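Local atomic coordinates of 3,4-dihydroxy-2-butanone 4-phosphate synthase (Candida albicans, PDB entry 1TKS), a protein that catalyses the conversion of D-ribulose 5-phosphate to formate and 3,4-dihydroxy-2-butanone 4-phosphate, a reaction of riboflavin biosynthesis. Residues E65-L70 with P131-P136; G137-R142 with I193-L198. All coordinates share one frame; numbering follows the deposited sequence.

Contact 1 (E65-L70 with P131-P136); sequences ERANQL and PLRAVP
Arg133, on strand 129-134, reaches across to helix 64-69 and meets it with two parts of its side chain: the aliphatic stem lies against Ala67, and the guanidinium group has the Asn68 amide oxygen over one face. The methyl CB of Ala67, which points at the strand, comes within 3.9 Å of Arg133 CG, and the backbones run close enough here to put the two CA atoms 6.7 Å apart.

The polar part works through water. Asn68 OD1 is 3.1 Å from Arg133 NH2, but from its place over the face it lies off the line of the N-H bonds, and the angle is too poor for a hydrogen bond; the amide and guanidinium planes stand 82° apart. Two waters make the links instead. One, in the guanidinium plane at its edge, accepts from Asn68 ND2 at 2.9 Å and from Arg133 NH2 at 3.0 Å. The other donates to Asn68 OD1 at 3.1 Å and accepts from Arg133 NH1, so both ends of the amide are tied to the arginine. The chain of Arg133 is extended at chi2 and then bends at chi3 (67°), which turns the guanidinium past Ala67 CB toward the exposed Asn68.

Glu64 adds a long, weak ion pair to Arg133 NH2, while Thr88 and Pro74 touch the same side chain. The contact belongs to a beta-alpha unit: helix 64-69 directly follows strand 59-63, the parallel neighbour of strand 129-134, and packs beside that pair with a water-mediated link between Arg133 and Asn68.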
loop_
_atom_site.group_PDB
_atom_site.type_symbol
_atom_site.label_atom_id
_atom_site.label_comp_id
_atom_site.label_asym_id
_atom_site.label_seq_id
_atom_site.Cartn_x
_atom_site.Cartn_y
_atom_site.Cartn_z
ATOM N N GLU B 65 7.483 -18.603 12.796
ATOM C CA GLU B 65 8.604 -19.489 12.529
ATOM C C GLU B 65 9.195 -19.232 11.145
ATOM O O GLU B 65 10.416 -19.219 10.981
ATOM C CB GLU B 65 8.181 -20.956 12.664
ATOM C CG GLU B 65 9.288 -21.830 13.238
ATOM C CD GLU B 65 8.906 -23.291 13.379
ATOM O OE1 GLU B 65 7.755 -23.585 13.770
ATOM O OE2 GLU B 65 9.776 -24.148 13.115
ATOM N N ARG B 66 8.331 -19.019 10.154
ATOM C CA ARG B 66 8.788 -18.754 8.796
ATOM C C ARG B 66 9.456 -17.386 8.698
ATOM O O ARG B 66 10.513 -17.254 8.088
ATOM C CB ARG B 66 7.617 -18.830 7.810
ATOM C CG ARG B 66 7.999 -18.480 6.375
ATOM C CD ARG B 66 9.093 -19.402 5.848
ATOM N NE ARG B 66 8.593 -20.733 5.508
ATOM C CZ ARG B 66 7.884 -21.010 4.417
ATOM N NH1 ARG B 66 7.470 -22.249 4.186
ATOM N NH2 ARG B 66 7.592 -20.050 3.550
ATOM N N ALA B 67 8.838 -16.371 9.293
ATOM C CA ALA B 67 9.406 -15.029 9.264
ATOM C C ALA B 67 10.804 -15.057 9.886
ATOM O O ALA B 67 11.714 -14.384 9.407
ATOM C CB ALA B 67 8.504 -14.052 10.020
ATOM N N ASN B 68 10.972 -15.847 10.946
ATOM C CA ASN B 68 12.270 -15.956 11.605
ATOM C C ASN B 68 13.299 -16.605 10.679
ATOM O O ASN B 68 14.455 -16.175 10.621
ATOM C CB ASN B 68 12.164 -16.771 12.904
ATOM C CG ASN B 68 11.430 -16.023 14.009
ATOM O OD1 ASN B 68 11.398 -14.792 14.030
ATOM N ND2 ASN B 68 10.856 -16.769 14.947
ATOM N N GLN B 69 12.880 -17.638 9.953
ATOM C CA GLN B 69 13.780 -18.335 9.036
ATOM C C GLN B 69 14.268 -17.401 7.933
ATOM O O GLN B 69 15.433 -17.448 7.537
ATOM C CB GLN B 69 13.077 -19.544 8.407
ATOM C CG GLN B 69 13.982 -20.377 7.508
ATOM C CD GLN B 69 13.299 -21.620 6.964
ATOM O OE1 GLN B 69 12.407 -21.534 6.118
ATOM N NE2 GLN B 69 13.711 -22.785 7.454
ATOM N N LEU B 70 13.370 -16.548 7.448
ATOM C CA LEU B 70 13.700 -15.603 6.388
ATOM C C LEU B 70 14.339 -14.325 6.921
ATOM O O LEU B 70 14.671 -13.426 6.151
ATOM C CB LEU B 70 12.440 -15.250 5.593
ATOM C CG LEU B 70 11.803 -16.395 4.798
ATOM C CD1 LEU B 70 10.507 -15.919 4.161
ATOM C CD2 LEU B 70 12.779 -16.885 3.736
ATOM N N PRO B 131 5.210 -8.122 5.061
ATOM C CA PRO B 131 4.980 -9.433 5.679
ATOM C C PRO B 131 4.360 -9.229 7.060
ATOM O O PRO B 131 4.653 -8.241 7.735
ATOM C CB PRO B 131 6.388 -10.035 5.779
ATOM C CG PRO B 131 7.156 -9.331 4.690
ATOM C CD PRO B 131 6.643 -7.910 4.799
ATOM N N LEU B 132 3.505 -10.161 7.473
ATOM C CA LEU B 132 2.856 -10.091 8.782
ATOM C C LEU B 132 3.136 -11.384 9.532
ATOM O O LEU B 132 3.122 -12.458 8.937
ATOM C CB LEU B 132 1.345 -9.918 8.629
ATOM C CG LEU B 132 0.868 -8.720 7.813
ATOM C CD1 LEU B 132 -0.643 -8.593 7.940
ATOM C CD2 LEU B 132 1.549 -7.456 8.304
ATOM N N ARG B 133 3.387 -11.281 10.834
ATOM C CA ARG B 133 3.683 -12.459 11.644
ATOM C C ARG B 133 2.467 -13.030 12.366
ATOM O O ARG B 133 1.938 -12.414 13.292
ATOM C CB ARG B 133 4.769 -12.129 12.670
ATOM C CG ARG B 133 6.110 -11.771 12.051
ATOM C CD ARG B 133 7.170 -11.537 13.118
ATOM N NE ARG B 133 7.471 -12.782 13.819
ATOM C CZ ARG B 133 8.444 -12.930 14.713
ATOM N NH1 ARG B 133 9.224 -11.906 15.029
ATOM N NH2 ARG B 133 8.637 -14.108 15.288
ATOM N N ALA B 134 2.030 -14.213 11.945
ATOM C CA ALA B 134 0.883 -14.868 12.568
ATOM C C ALA B 134 1.352 -15.592 13.830
ATOM O O ALA B 134 2.351 -16.311 13.804
ATOM C CB ALA B 134 0.256 -15.858 11.595
ATOM N N VAL B 135 0.629 -15.411 14.931
ATOM C CA VAL B 135 1.010 -16.046 16.189
ATOM C C VAL B 135 0.807 -17.558 16.180
ATOM O O VAL B 135 -0.065 -18.078 15.478
ATOM C CB VAL B 135 0.221 -15.452 17.392
ATOM C CG1 VAL B 135 0.446 -13.956 17.468
ATOM C CG2 VAL B 135 -1.272 -15.763 17.267
ATOM N N PRO B 136 1.633 -18.288 16.949
ATOM C CA PRO B 136 1.519 -19.746 17.024
ATOM C C PRO B 136 0.124 -20.096 17.531
ATOM O O PRO B 136 -0.375 -19.471 18.470
ATOM C CB PRO B 136 2.599 -20.122 18.032
ATOM C CG PRO B 136 3.644 -19.090 17.801
ATOM C CD PRO B 136 2.827 -17.820 17.674
HETATM O O HOH W 1 9.744 -15.786 17.483
HETATM O O HOH W 2 11.848 -12.751 16.265
#

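Contact 2 (G137-R142 with I193-L198)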
loop_
_atom_site.group_PDB
_atom_site.type_symbol
_atom_site.label_atom_id
_atom_site.label_comp_id
_atom_site.label_asym_id
_atom_site.label_seq_id
_atom_site.Cartn_x
_atom_site.Cartn_y
_atom_site.Cartn_z
ATOM N N GLY B 137 -0.501 -21.097 16.923
ATOM C CA GLY B 137 -1.839 -21.477 17.336
ATOM C C GLY B 137 -2.857 -20.859 16.399
ATOM O O GLY B 137 -4.025 -21.240 16.397
ATOM N N LEU B 138 -2.402 -19.892 15.609
ATOM C CA LEU B 138 -3.243 -19.208 14.633
ATOM C C LEU B 138 -4.589 -18.746 15.201
ATOM O O LEU B 138 -4.621 -18.100 16.247
ATOM C CB LEU B 138 -3.434 -20.114 13.411
ATOM C CG LEU B 138 -2.112 -20.571 12.767
ATOM C CD1 LEU B 138 -2.407 -21.518 11.616
ATOM C CD2 LEU B 138 -1.314 -19.359 12.284
ATOM N N LEU B 139 -5.689 -19.073 14.528
ATOM C CA LEU B 139 -7.014 -18.647 14.977
ATOM C C LEU B 139 -7.461 -19.133 16.346
ATOM O O LEU B 139 -8.417 -18.602 16.912
ATOM C CB LEU B 139 -8.068 -19.033 13.944
ATOM C CG LEU B 139 -7.973 -18.259 12.629
ATOM C CD1 LEU B 139 -9.014 -18.787 11.659
ATOM C CD2 LEU B 139 -8.182 -16.769 12.885
ATOM N N LYS B 140 -6.795 -20.146 16.882
ATOM C CA LYS B 140 -7.166 -20.638 18.198
ATOM C C LYS B 140 -6.495 -19.783 19.262
ATOM O O LYS B 140 -6.814 -19.887 20.444
ATOM C CB LYS B 140 -6.759 -22.104 18.366
ATOM C CG LYS B 140 -7.622 -23.066 17.561
ATOM C CD LYS B 140 -7.501 -24.495 18.066
ATOM C CE LYS B 140 -6.147 -25.111 17.741
ATOM N NZ LYS B 140 -5.964 -25.368 16.279
ATOM N N LYS B 141 -5.577 -18.923 18.828
ATOM C CA LYS B 141 -4.851 -18.046 19.740
ATOM C C LYS B 141 -5.219 -16.578 19.540
ATOM O O LYS B 141 -5.322 -15.820 20.504
ATOM C CB LYS B 141 -3.343 -18.224 19.543
ATOM C CG LYS B 141 -2.492 -17.531 20.595
ATOM C CD LYS B 141 -2.708 -18.153 21.967
ATOM C CE LYS B 141 -1.823 -17.507 23.019
ATOM N NZ LYS B 141 -2.067 -18.079 24.373
ATOM N N ARG B 142 -5.411 -16.185 18.283
ATOM C CA ARG B 142 -5.762 -14.808 17.933
ATOM C C ARG B 142 -6.627 -14.822 16.678
ATOM O O ARG B 142 -6.218 -15.353 15.646
ATOM C CB ARG B 142 -4.489 -13.994 17.677
ATOM C CG ARG B 142 -4.731 -12.541 17.295
ATOM C CD ARG B 142 -3.411 -11.783 17.164
ATOM N NE ARG B 142 -3.608 -10.358 16.891
ATOM C CZ ARG B 142 -3.838 -9.838 15.688
ATOM N NH1 ARG B 142 -4.008 -8.529 15.556
ATOM N NH2 ARG B 142 -3.880 -10.615 14.615
ATOM N N ILE B 193 -16.495 -16.150 3.415
ATOM C CA ILE B 193 -16.513 -16.895 4.672
ATOM C C ILE B 193 -16.248 -15.912 5.807
ATOM O O ILE B 193 -15.955 -14.742 5.563
ATOM C CB ILE B 193 -15.397 -17.981 4.738
ATOM C CG1 ILE B 193 -14.019 -17.336 4.551
ATOM C CG2 ILE B 193 -15.626 -19.048 3.676
ATOM C CD1 ILE B 193 -12.863 -18.227 4.970
ATOM N N ASN B 194 -16.371 -16.370 7.046
ATOM C CA ASN B 194 -16.058 -15.509 8.173
ATOM C C ASN B 194 -15.214 -16.299 9.168
ATOM O O ASN B 194 -15.255 -17.533 9.189
ATOM C CB ASN B 194 -17.330 -14.896 8.802
ATOM C CG ASN B 194 -18.249 -15.919 9.441
ATOM O OD1 ASN B 194 -17.984 -16.411 10.536
ATOM N ND2 ASN B 194 -19.350 -16.232 8.762
ATOM N N ILE B 195 -14.418 -15.587 9.959
ATOM C CA ILE B 195 -13.520 -16.224 10.918
ATOM C C ILE B 195 -14.222 -17.043 11.981
ATOM O O ILE B 195 -13.739 -18.104 12.362
ATOM C CB ILE B 195 -12.609 -15.180 11.587
ATOM C CG1 ILE B 195 -11.720 -14.535 10.519
ATOM C CG2 ILE B 195 -11.765 -15.835 12.676
ATOM C CD1 ILE B 195 -10.863 -13.390 11.024
ATOM N N ASN B 196 -15.353 -16.550 12.472
ATOM C CA ASN B 196 -16.104 -17.281 13.479
ATOM C C ASN B 196 -16.459 -18.645 12.906
ATOM O O ASN B 196 -16.345 -19.676 13.570
ATOM C CB ASN B 196 -17.382 -16.526 13.833
ATOM C CG ASN B 196 -17.329 -15.921 15.212
ATOM O OD1 ASN B 196 -16.543 -15.012 15.478
ATOM N ND2 ASN B 196 -18.164 -16.431 16.107
ATOM N N GLN B 197 -16.892 -18.628 11.653
ATOM C CA GLN B 197 -17.275 -19.831 10.934
ATOM C C GLN B 197 -16.079 -20.777 10.823
ATOM O O GLN B 197 -16.215 -21.992 10.968
ATOM C CB GLN B 197 -17.771 -19.432 9.544
ATOM C CG GLN B 197 -18.375 -20.549 8.733
ATOM C CD GLN B 197 -18.484 -20.194 7.260
ATOM O OE1 GLN B 197 -19.111 -20.917 6.486
ATOM N NE2 GLN B 197 -17.864 -19.086 6.864
ATOM N N LEU B 198 -14.901 -20.208 10.580
ATOM C CA LEU B 198 -13.680 -20.993 10.441
ATOM C C LEU B 198 -13.207 -21.563 11.781
ATOM O O LEU B 198 -12.742 -22.702 11.848
ATOM C CB LEU B 198 -12.586 -20.126 9.811
ATOM C CG LEU B 198 -11.289 -20.827 9.407
ATOM C CD1 LEU B 198 -11.603 -21.999 8.484
ATOM C CD2 LEU B 198 -10.366 -19.829 8.715
#
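The loop between strand 129-134 and helix 145-155, which brings Arg142 to the probable D-ribulose 5-phosphate site, is packed here against the start of helix 195-203 through one buried leucine. Leu139 points at the helix and divides its two methyls between residues one turn apart. CD2 meets CG2 of Ile195 at 3.7 Å, a branch that stands anti to the backbone N of Ile195 and so faces the leucine, whereas CD1 presses on CD2 of Leu198 at 3.4 Å, a close approach for two methyl carbons. The side chains of Leu198 and Leu139 cross at about a right angle.

Both partners have further neighbours: Ile195 touches His145, a probable magnesium ligand, and Leu198 lies on Ile8 of helix 8-16. In the loop, Leu139 lies in a short 3-10 segment, 139-140; around it Leu138 O accepts from both Lys141 N and Arg142 N. Arg142 itself forms a salt bridge with Glu147.

Where strand 191-194 gives way to the helix, Asn194 is the N-cap. Its OD1 accepts from Gln197 N at 2.7 Å, with the donor standing 38° out of the carbonyl plane.

In the fold
The two contacts follow one another along the chain, their centres about 17 Å apart, and share the path out of strand 129-134: residues 131-136 lead directly into 137-142. They touch at several places, among them Val135 CG2 on Arg142 CB at 3.7 Å. Contact 1 is only partly buried, and its polar half relies on solvent to bridge an arginine and an amide. Contact 2 is buried and joins its segments through aliphatic side chains, with no polar pair across it. They also tie the path to two different helices, the one after strand 59-63 of the two-stranded parallel sheet and the one after edge strand 191-194 of the four-stranded mixed sheet.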